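Local atomic coordinates of Lys-gingipain catalytic subunit (Porphyromonas gingivalis, PDB entry 6I9A), a protein that cleaves proteins as a secreted calcium-binding cysteine protease with a strong preference for lysine at P1, and may act as a virulence factor in periodontal disease. Residues A350-Y353 with W354-H358. Residues are numbered along the deposited sequence; the frame is centred on the assembly and turned at random.
Sequences AHYY and WEAYH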
loop_
_atom_site.group_PDB
_atom_site.type_symbol
_atom_site.label_atom_id
_atom_site.label_comp_id
_atom_site.label_asym_id
_atom_site.label_seq_id
_atom_site.Cartn_x
_atom_site.Cartn_y
_atom_site.Cartn_z
ATOM N N ALA A 350 -14.789 -7.833 -13.435
ATOM C CA ALA A 350 -13.594 -7.046 -13.178
ATOM C C ALA A 350 -13.943 -5.607 -12.839
ATOM O O ALA A 350 -13.279 -5.027 -11.946
ATOM C CB ALA A 350 -12.674 -7.079 -14.391
ATOM N N HIS A 351 -14.827 -4.963 -13.602
ATOM C CA HIS A 351 -15.100 -3.555 -13.359
ATOM C C HIS A 351 -15.505 -3.346 -11.870
ATOM O O HIS A 351 -15.022 -2.421 -11.199
ATOM C CB HIS A 351 -16.168 -3.074 -14.343
ATOM C CG HIS A 351 -16.387 -1.597 -14.347
ATOM N ND1 HIS A 351 -17.186 -1.028 -15.335
ATOM C CD2 HIS A 351 -15.898 -0.601 -13.568
ATOM C CE1 HIS A 351 -17.194 0.285 -15.106
ATOM N NE2 HIS A 351 -16.416 0.601 -14.059
ATOM N N TYR A 352 -16.410 -4.191 -11.390
ATOM C CA TYR A 352 -16.816 -4.150 -10.004
ATOM C C TYR A 352 -15.594 -4.198 -9.076
ATOM O O TYR A 352 -15.511 -3.437 -8.119
ATOM C CB TYR A 352 -17.766 -5.326 -9.740
ATOM C CG TYR A 352 -18.334 -5.391 -8.346
ATOM C CD1 TYR A 352 -17.577 -5.875 -7.288
ATOM C CD2 TYR A 352 -19.670 -5.087 -8.102
ATOM C CE1 TYR A 352 -18.119 -6.015 -6.017
ATOM C CE2 TYR A 352 -20.223 -5.227 -6.834
ATOM C CZ TYR A 352 -19.450 -5.688 -5.798
ATOM O OH TYR A 352 -20.048 -5.878 -4.572
ATOM N N TYR A 353 -14.662 -5.143 -9.334
ATOM C CA TYR A 353 -13.475 -5.280 -8.452
ATOM C C TYR A 353 -12.609 -4.031 -8.449
ATOM O O TYR A 353 -12.163 -3.608 -7.368
ATOM C CB TYR A 353 -12.642 -6.534 -8.790
ATOM C CG TYR A 353 -13.010 -7.643 -7.814
ATOM C CD1 TYR A 353 -12.078 -8.141 -6.908
ATOM C CD2 TYR A 353 -14.323 -8.109 -7.720
ATOM C CE1 TYR A 353 -12.445 -9.065 -5.931
ATOM C CE2 TYR A 353 -14.711 -8.977 -6.706
ATOM C CZ TYR A 353 -13.767 -9.449 -5.819
ATOM O OH TYR A 353 -14.159 -10.321 -4.842
ATOM N N TRP A 354 -12.401 -3.393 -9.618
ATOM C CA TRP A 354 -11.606 -2.157 -9.631
ATOM C C TRP A 354 -12.316 -1.070 -8.858
ATOM O O TRP A 354 -11.633 -0.261 -8.220
ATOM C CB TRP A 354 -11.296 -1.763 -11.076
ATOM C CG TRP A 354 -10.280 -2.665 -11.721
ATOM C CD1 TRP A 354 -10.523 -3.732 -12.559
ATOM C CD2 TRP A 354 -8.860 -2.640 -11.494
ATOM N NE1 TRP A 354 -9.341 -4.349 -12.890
ATOM C CE2 TRP A 354 -8.292 -3.701 -12.246
ATOM C CE3 TRP A 354 -8.022 -1.839 -10.704
ATOM C CZ2 TRP A 354 -6.910 -3.953 -12.262
ATOM C CZ3 TRP A 354 -6.666 -2.071 -10.745
ATOM C CH2 TRP A 354 -6.111 -3.135 -11.487
ATOM N N GLU A 355 -13.666 -1.011 -8.869
ATOM C CA GLU A 355 -14.402 -0.055 -8.046
ATOM C C GLU A 355 -14.421 -0.439 -6.554
ATOM O O GLU A 355 -14.642 0.430 -5.699
ATOM C CB GLU A 355 -15.859 0.028 -8.506
ATOM C CG GLU A 355 -16.100 0.750 -9.826
ATOM C CD GLU A 355 -17.565 0.858 -10.186
ATOM O OE1 GLU A 355 -18.399 0.094 -9.643
ATOM O OE2 GLU A 355 -17.888 1.743 -11.004
ATOM N N ALA A 356 -14.317 -1.734 -6.255
ATOM C CA ALA A 356 -14.560 -2.240 -4.909
ATOM C C ALA A 356 -13.380 -2.070 -3.944
ATOM O O ALA A 356 -13.544 -1.604 -2.822
ATOM C CB ALA A 356 -14.914 -3.731 -4.979
ATOM N N TYR A 357 -12.196 -2.554 -4.367
ATOM C CA TYR A 357 -11.048 -2.618 -3.454
ATOM C C TYR A 357 -10.385 -1.276 -3.283
ATOM O O TYR A 357 -10.234 -0.491 -4.257
ATOM C CB TYR A 357 -10.082 -3.708 -3.895
ATOM C CG TYR A 357 -10.410 -5.055 -3.262
ATOM C CD1 TYR A 357 -11.327 -5.936 -3.851
ATOM C CD2 TYR A 357 -9.868 -5.417 -2.035
ATOM C CE1 TYR A 357 -11.655 -7.143 -3.238
ATOM C CE2 TYR A 357 -10.176 -6.633 -1.439
ATOM C CZ TYR A 357 -11.058 -7.496 -2.050
ATOM O OH TYR A 357 -11.304 -8.698 -1.423
ATOM N N HIS A 358 -9.992 -0.989 -2.049
ATOM C CA HIS A 358 -9.319 0.262 -1.708
ATOM C C HIS A 358 -8.181 0.012 -0.773
ATOM O O HIS A 358 -8.204 -0.934 0.016
ATOM C CB HIS A 358 -10.328 1.193 -0.985
ATOM C CG HIS A 358 -11.379 1.759 -1.902
ATOM N ND1 HIS A 358 -12.450 1.014 -2.321
ATOM C CD2 HIS A 358 -11.444 2.981 -2.501
ATOM C CE1 HIS A 358 -13.144 1.799 -3.158
ATOM N NE2 HIS A 358 -12.567 2.993 -3.300
#
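Y353 brings CD1 and CE1 of its ring against CD1 and CE1 of Y357, one helical turn on, with CE1 of Y353 3.4 Å from CE1 of Y357. The two phenols run side by side and point the same way, their planes tilted 38° apart, and both hydroxyls reach OD1 of D288 in helix 285-293. On another side of the helix H351 and E355 cross: ring and carboxylate are turned 61° from each other, leaving NE2 of H351 3.6 Å from OE2 of E355. Y104 OH bridges them, hydrogen-bonded to both atoms; the backbone N atoms of K95 and K96 also hold the carboxylate. With CG of W354 beside its own backbone N (chi1 -72°), the indole CD1 comes 3.1 Å from A350 O, while NE1 bonds to T337 of helix 325-342. The ring of Y352 rests its CE1 4.1 Å from CB of A356. The helix ends here: Y357 N still bonds nearly straight to Y353 O at 3.2 Å, whereas A356 N bonds weakly to the carbonyls of Y352 and Y353. From Y357 the chain becomes the antiparallel edge strand of the six-stranded catalytic-domain sheet. Polar tips tied to different neighbours probably help hold this helix-to-strand junction beside the inhibitor pocket, the Y353 side chain lying about 6 Å from the bound inhibitor; D288 OD1 probably accepts hydrogen bonds from both phenols, which would stabilise its negative charge.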